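Local coordinates for periplasmic binding protein component of an ABC type zinc uptake transporter (Synechocystis sp., PDB 1PQ4), which binds zinc in the periplasm and probably delivers it to an ABC-type uptake transporter, at residues 86-90 with 201-205; 194-200 with 241-247. All coordinates share one frame; numbering follows the deposited sequence.

The two contacts follow each other along the chain: residues 194-200 of contact 2 run directly into the helix segment 201-205 of contact 1, and their centres lie about 16 Å apart. Contact 1 is a surface contact, where the loop segment 86-90 meets the start of helix 201-206 mainly through Leu-89 and the ring and hydroxyl of Tyr-202. Contact 2 is buried, joining the ends of strands 192-195 and 240-244 through a backbone hydrogen bond, a multiply held carboxylate and an aromatic stack. It contains the zinc ligand His-197, whereas contact 1 reaches the site indirectly, Tyr-202 lying beside the zinc-binding His-133.

Contact 1: 86-90 with 201-205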
# COMPACT_ATOMS: atom_id res chain seq x y z
N ILE A 86 -15.20 3.00 -1.61
CA ILE A 86 -14.28 3.83 -0.83
C ILE A 86 -14.13 5.25 -1.36
O ILE A 86 -13.89 5.45 -2.55
CB ILE A 86 -12.85 3.14 -0.80
CG1 ILE A 86 -12.94 1.84 0.02
CG2 ILE A 86 -11.80 4.11 -0.29
CD1 ILE A 86 -13.48 0.66 -0.74
N THR A 87 -14.24 6.24 -0.47
CA THR A 87 -14.09 7.63 -0.90
C THR A 87 -12.57 7.92 -0.85
O THR A 87 -11.97 7.88 0.23
CB THR A 87 -14.82 8.62 0.05
OG1 THR A 87 -16.24 8.32 0.07
CG2 THR A 87 -14.59 10.02 -0.41
N PRO A 88 -11.96 8.26 -1.98
CA PRO A 88 -10.52 8.53 -1.98
C PRO A 88 -10.11 9.92 -1.62
O PRO A 88 -10.91 10.85 -1.58
CB PRO A 88 -10.13 8.25 -3.42
CG PRO A 88 -11.35 8.89 -4.16
CD PRO A 88 -12.54 8.44 -3.34
N LEU A 89 -8.81 10.05 -1.37
CA LEU A 89 -8.21 11.34 -1.12
C LEU A 89 -7.70 11.68 -2.52
O LEU A 89 -7.49 10.79 -3.33
CB LEU A 89 -6.97 11.21 -0.22
CG LEU A 89 -7.22 11.02 1.26
CD1 LEU A 89 -5.87 10.62 1.90
CD2 LEU A 89 -7.80 12.31 1.84
N GLU A 90 -7.47 12.95 -2.80
CA GLU A 90 -6.95 13.29 -4.10
C GLU A 90 -5.47 13.65 -4.00
O GLU A 90 -5.00 14.11 -2.95
CB GLU A 90 -7.74 14.46 -4.67
CG GLU A 90 -9.24 14.30 -4.41
CD GLU A 90 -10.10 14.78 -5.55
OE1 GLU A 90 -9.86 15.91 -6.03
OE2 GLU A 90 -11.02 14.02 -5.97
N ALA A 201 -0.61 8.68 2.71
CA ALA A 201 -1.65 9.66 3.06
C ALA A 201 -2.84 9.04 3.83
O ALA A 201 -3.38 9.64 4.73
CB ALA A 201 -2.17 10.35 1.76
N TYR A 202 -3.26 7.83 3.48
CA TYR A 202 -4.39 7.23 4.19
C TYR A 202 -3.98 6.83 5.59
O TYR A 202 -4.69 7.04 6.57
CB TYR A 202 -4.92 6.03 3.40
CG TYR A 202 -5.55 6.50 2.09
CD1 TYR A 202 -6.90 6.97 2.07
CD2 TYR A 202 -4.83 6.46 0.90
CE1 TYR A 202 -7.50 7.38 0.90
CE2 TYR A 202 -5.44 6.86 -0.32
CZ TYR A 202 -6.79 7.32 -0.30
OH TYR A 202 -7.43 7.62 -1.50
N PHE A 203 -2.80 6.23 5.67
CA PHE A 203 -2.25 5.80 6.97
C PHE A 203 -2.16 7.04 7.84
O PHE A 203 -2.57 7.06 9.00
CB PHE A 203 -0.84 5.16 6.71
CG PHE A 203 -0.09 4.82 7.96
CD1 PHE A 203 -0.30 3.62 8.59
CD2 PHE A 203 0.83 5.72 8.48
CE1 PHE A 203 0.42 3.29 9.77
CE2 PHE A 203 1.55 5.41 9.64
CZ PHE A 203 1.34 4.20 10.28
N ALA A 204 -1.67 8.12 7.26
CA ALA A 204 -1.50 9.34 8.03
C ALA A 204 -2.86 9.93 8.51
O ALA A 204 -2.99 10.43 9.66
CB ALA A 204 -0.76 10.37 7.17
N ARG A 205 -3.86 9.86 7.64
CA ARG A 205 -5.17 10.40 8.01
C ARG A 205 -5.70 9.57 9.17
O ARG A 205 -6.20 10.11 10.15
CB ARG A 205 -6.17 10.32 6.85
CG ARG A 205 -7.25 11.36 6.93
CD ARG A 205 -8.12 11.31 5.70
NE ARG A 205 -8.98 12.48 5.54
CZ ARG A 205 -10.10 12.70 6.22
NH1 ARG A 205 -10.50 11.83 7.14
NH2 ARG A 205 -10.82 13.79 5.98
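Ala-201, in the first turn of helix 201-206, turns its CB toward the loop and meets one branch of Leu-89, CD1 to CB 3.7 Å. Leu-89 CD1 also lies over one face of the Tyr-202 ring, 3.9 Å from its centroid and 15° off the normal, a CH-pi contact. Leu-89 CG packs against Tyr-202 CE1 at 3.7 Å. The two side chains run past each other in opposite directions, the leucine reaching toward the helix and the tyrosine toward the loop. With CG of Tyr-202 anti to its carbonyl carbon (chi1 -68°), the ring extends away from the helix and carries its hydroxyl to the loop backbone. There Leu-89 N donates to Tyr-202 OH at 2.8 Å in a nearly straight bond, 169° at the hydrogen. Pro-88 borders the ring edge, its CA 3.3 Å from Tyr-202 OH. The hydroxyl is also hydrogen-bonded to Asp-131 O, further along the same connection, near the zinc-binding His-133. One turn on from Ala-201, Arg-205 sends out a chain extended from CG to NE, and its NE passes 3.9 Å from Leu-89 CD2, an oblique approach to the other branch of the leucine. The connection that follows the sheet ending in strand 78-81 thus packs on a helix from the other half of the chain, consistent with a contact between the two lobes that flank the metal in this family. Since Leu-89 N supplies the proton of its bond, the hydroxyl accepts there and can give its own proton to Asp-131 O. One phenol group thereby ties two places in the connection between strand 78-81 and helix 138-155 to helix 201-206, its hydroxyl engaged by two backbone groups and one ring face covered by Leu-89.

Contact 2: 194-200 with 241-247; sequences IVFHPSW and VFGETQF. With ZN (zinc ion), chain C.
Glu-244, with the most surface covered, pushes its carboxylate into the turn formed by residues 196-200. His-197 N gives OE1 of Glu-244 a hydrogen bond of 2.9 Å at 168°, on the syn side but tilted out of the carboxylate plane. The other oxygen, OE2, takes a longer bond from Trp-200 NE1 (3.3 Å), which arrives from above the carboxylate plane, and a weak one from Ser-199 OG. Glu-244 OE2 is also 2.6 Å from His-197 O, a closeness consistent with a proton on the acid. An alanine in place of Glu-244 would probably leave His-197 N and Trp-200 NE1 without their acceptor and the turn carrying the zinc ligand less firmly set.

Phe-247 comes next, its ring in an offset stack with the His-197 imidazole, centroids 4.3 Å apart and planes at 22°. Phe-247 CZ sits over the centre of the imidazole face, and His-197 CB lies over the phenyl face. With CG anti to the backbone N (chi1 174°), His-197, in the loop after strand 192-195, directs NE2 to the zinc ion at 2.1 Å. Water 1, His-37 and His-133 complete the site, while Glu-215 holds His-197 ND1 from the second shell. Phe-196 CD2 packs on Phe-247 CB at 3.7 Å.

At the strand end Phe-242 N donates a hydrogen bond to Ile-194 O (3.0 Å), and Val-195 CG1 rests against Phe-242 CB. Strand 192-195 pairs on with strand 210-213, and strand 240-244 with strand 262-266; helix 250-259 covers Phe-196 and Val-241, and Leu-266 touches Val-195, Trp-200 and Phe-242.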
# COMPACT_ATOMS: atom_id res chain seq x y z
N ILE A 194 8.82 12.97 7.26
CA ILE A 194 9.22 13.24 5.86
C ILE A 194 9.54 11.93 5.22
O ILE A 194 10.26 11.13 5.79
CB ILE A 194 10.50 14.07 5.79
CG1 ILE A 194 10.36 15.30 6.63
CG2 ILE A 194 10.81 14.45 4.34
CD1 ILE A 194 11.65 16.17 6.70
N VAL A 195 9.03 11.72 4.02
CA VAL A 195 9.24 10.49 3.28
C VAL A 195 9.52 10.90 1.86
O VAL A 195 9.23 12.01 1.44
CB VAL A 195 7.98 9.58 3.22
CG1 VAL A 195 7.70 9.03 4.54
CG2 VAL A 195 6.75 10.39 2.71
N PHE A 196 10.10 9.99 1.13
CA PHE A 196 10.40 10.35 -0.23
C PHE A 196 9.12 10.27 -1.06
O PHE A 196 8.63 11.29 -1.51
CB PHE A 196 11.47 9.44 -0.82
CG PHE A 196 11.78 9.78 -2.25
CD1 PHE A 196 12.46 10.97 -2.55
CD2 PHE A 196 11.28 9.01 -3.29
CE1 PHE A 196 12.63 11.39 -3.85
CE2 PHE A 196 11.45 9.44 -4.62
CZ PHE A 196 12.13 10.63 -4.88
N HIS A 197 8.58 9.06 -1.20
CA HIS A 197 7.37 8.85 -2.04
C HIS A 197 6.14 8.84 -1.12
O HIS A 197 6.10 8.10 -0.14
CB HIS A 197 7.53 7.52 -2.76
CG HIS A 197 6.32 7.11 -3.52
ND1 HIS A 197 5.95 7.71 -4.71
CD2 HIS A 197 5.39 6.16 -3.27
CE1 HIS A 197 4.86 7.14 -5.17
NE2 HIS A 197 4.49 6.20 -4.31
N PRO A 198 5.14 9.68 -1.44
CA PRO A 198 3.94 9.79 -0.61
C PRO A 198 2.98 8.63 -0.74
O PRO A 198 1.96 8.71 -1.40
CB PRO A 198 3.33 11.14 -1.04
CG PRO A 198 3.62 11.16 -2.52
CD PRO A 198 5.04 10.55 -2.63
N SER A 199 3.31 7.52 -0.13
CA SER A 199 2.35 6.45 -0.21
C SER A 199 1.58 6.33 1.10
O SER A 199 0.79 5.39 1.27
CB SER A 199 3.08 5.15 -0.49
OG SER A 199 4.19 5.05 0.33
N TRP A 200 1.78 7.27 2.02
CA TRP A 200 1.18 7.10 3.34
C TRP A 200 0.05 8.08 3.71
O TRP A 200 -0.22 8.27 4.90
CB TRP A 200 2.29 7.19 4.44
CG TRP A 200 3.47 6.29 4.16
CD1 TRP A 200 4.61 6.60 3.46
CD2 TRP A 200 3.56 4.90 4.49
NE1 TRP A 200 5.41 5.47 3.32
CE2 TRP A 200 4.78 4.42 3.94
CE3 TRP A 200 2.73 4.02 5.19
CZ2 TRP A 200 5.17 3.09 4.07
CZ3 TRP A 200 3.13 2.69 5.32
CH2 TRP A 200 4.34 2.23 4.76
N VAL A 241 14.72 10.95 8.39
CA VAL A 241 14.15 11.16 7.07
C VAL A 241 13.93 9.76 6.54
O VAL A 241 14.82 8.90 6.66
CB VAL A 241 15.10 11.93 6.13
CG1 VAL A 241 14.44 12.09 4.77
CG2 VAL A 241 15.41 13.30 6.73
N PHE A 242 12.73 9.50 6.02
CA PHE A 242 12.45 8.17 5.53
C PHE A 242 12.54 8.11 4.03
O PHE A 242 12.25 9.07 3.34
CB PHE A 242 11.06 7.75 5.97
CG PHE A 242 10.92 7.65 7.43
CD1 PHE A 242 10.30 8.65 8.16
CD2 PHE A 242 11.43 6.54 8.10
CE1 PHE A 242 10.18 8.57 9.55
CE2 PHE A 242 11.31 6.44 9.51
CZ PHE A 242 10.69 7.46 10.22
N GLY A 243 12.99 6.97 3.55
CA GLY A 243 13.07 6.75 2.11
C GLY A 243 12.33 5.44 1.92
O GLY A 243 11.87 4.82 2.88
N GLU A 244 12.19 5.02 0.69
CA GLU A 244 11.47 3.78 0.41
C GLU A 244 12.38 2.91 -0.43
O GLU A 244 13.16 3.44 -1.25
CB GLU A 244 10.17 4.11 -0.34
CG GLU A 244 9.05 4.41 0.57
CD GLU A 244 8.58 5.84 0.54
OE1 GLU A 244 9.43 6.75 0.31
OE2 GLU A 244 7.35 6.04 0.76
N THR A 245 12.30 1.60 -0.24
CA THR A 245 13.16 0.67 -0.98
C THR A 245 13.01 0.72 -2.47
O THR A 245 13.96 0.47 -3.18
CB THR A 245 12.89 -0.82 -0.65
OG1 THR A 245 11.92 -0.94 0.41
CG2 THR A 245 14.18 -1.50 -0.27
N GLN A 246 11.81 1.04 -2.94
CA GLN A 246 11.56 1.05 -4.39
C GLN A 246 12.03 2.31 -5.09
O GLN A 246 11.93 2.39 -6.30
CB GLN A 246 10.05 0.85 -4.67
CG GLN A 246 9.50 -0.49 -4.15
CD GLN A 246 9.20 -0.47 -2.64
OE1 GLN A 246 8.95 -1.52 -2.01
NE2 GLN A 246 9.23 0.73 -2.05
N PHE A 247 12.51 3.29 -4.35
CA PHE A 247 12.95 4.53 -4.98
C PHE A 247 14.34 4.86 -4.46
O PHE A 247 14.75 4.39 -3.40
CB PHE A 247 12.00 5.68 -4.64
CG PHE A 247 10.55 5.39 -4.96
CD1 PHE A 247 9.72 4.76 -4.04
CD2 PHE A 247 10.03 5.70 -6.21
CE1 PHE A 247 8.40 4.45 -4.36
CE2 PHE A 247 8.70 5.40 -6.53
CZ PHE A 247 7.90 4.78 -5.61
ZN ZN C . 3.06 4.74 -4.55
O HOH W 1 3.67 2.76 -3.59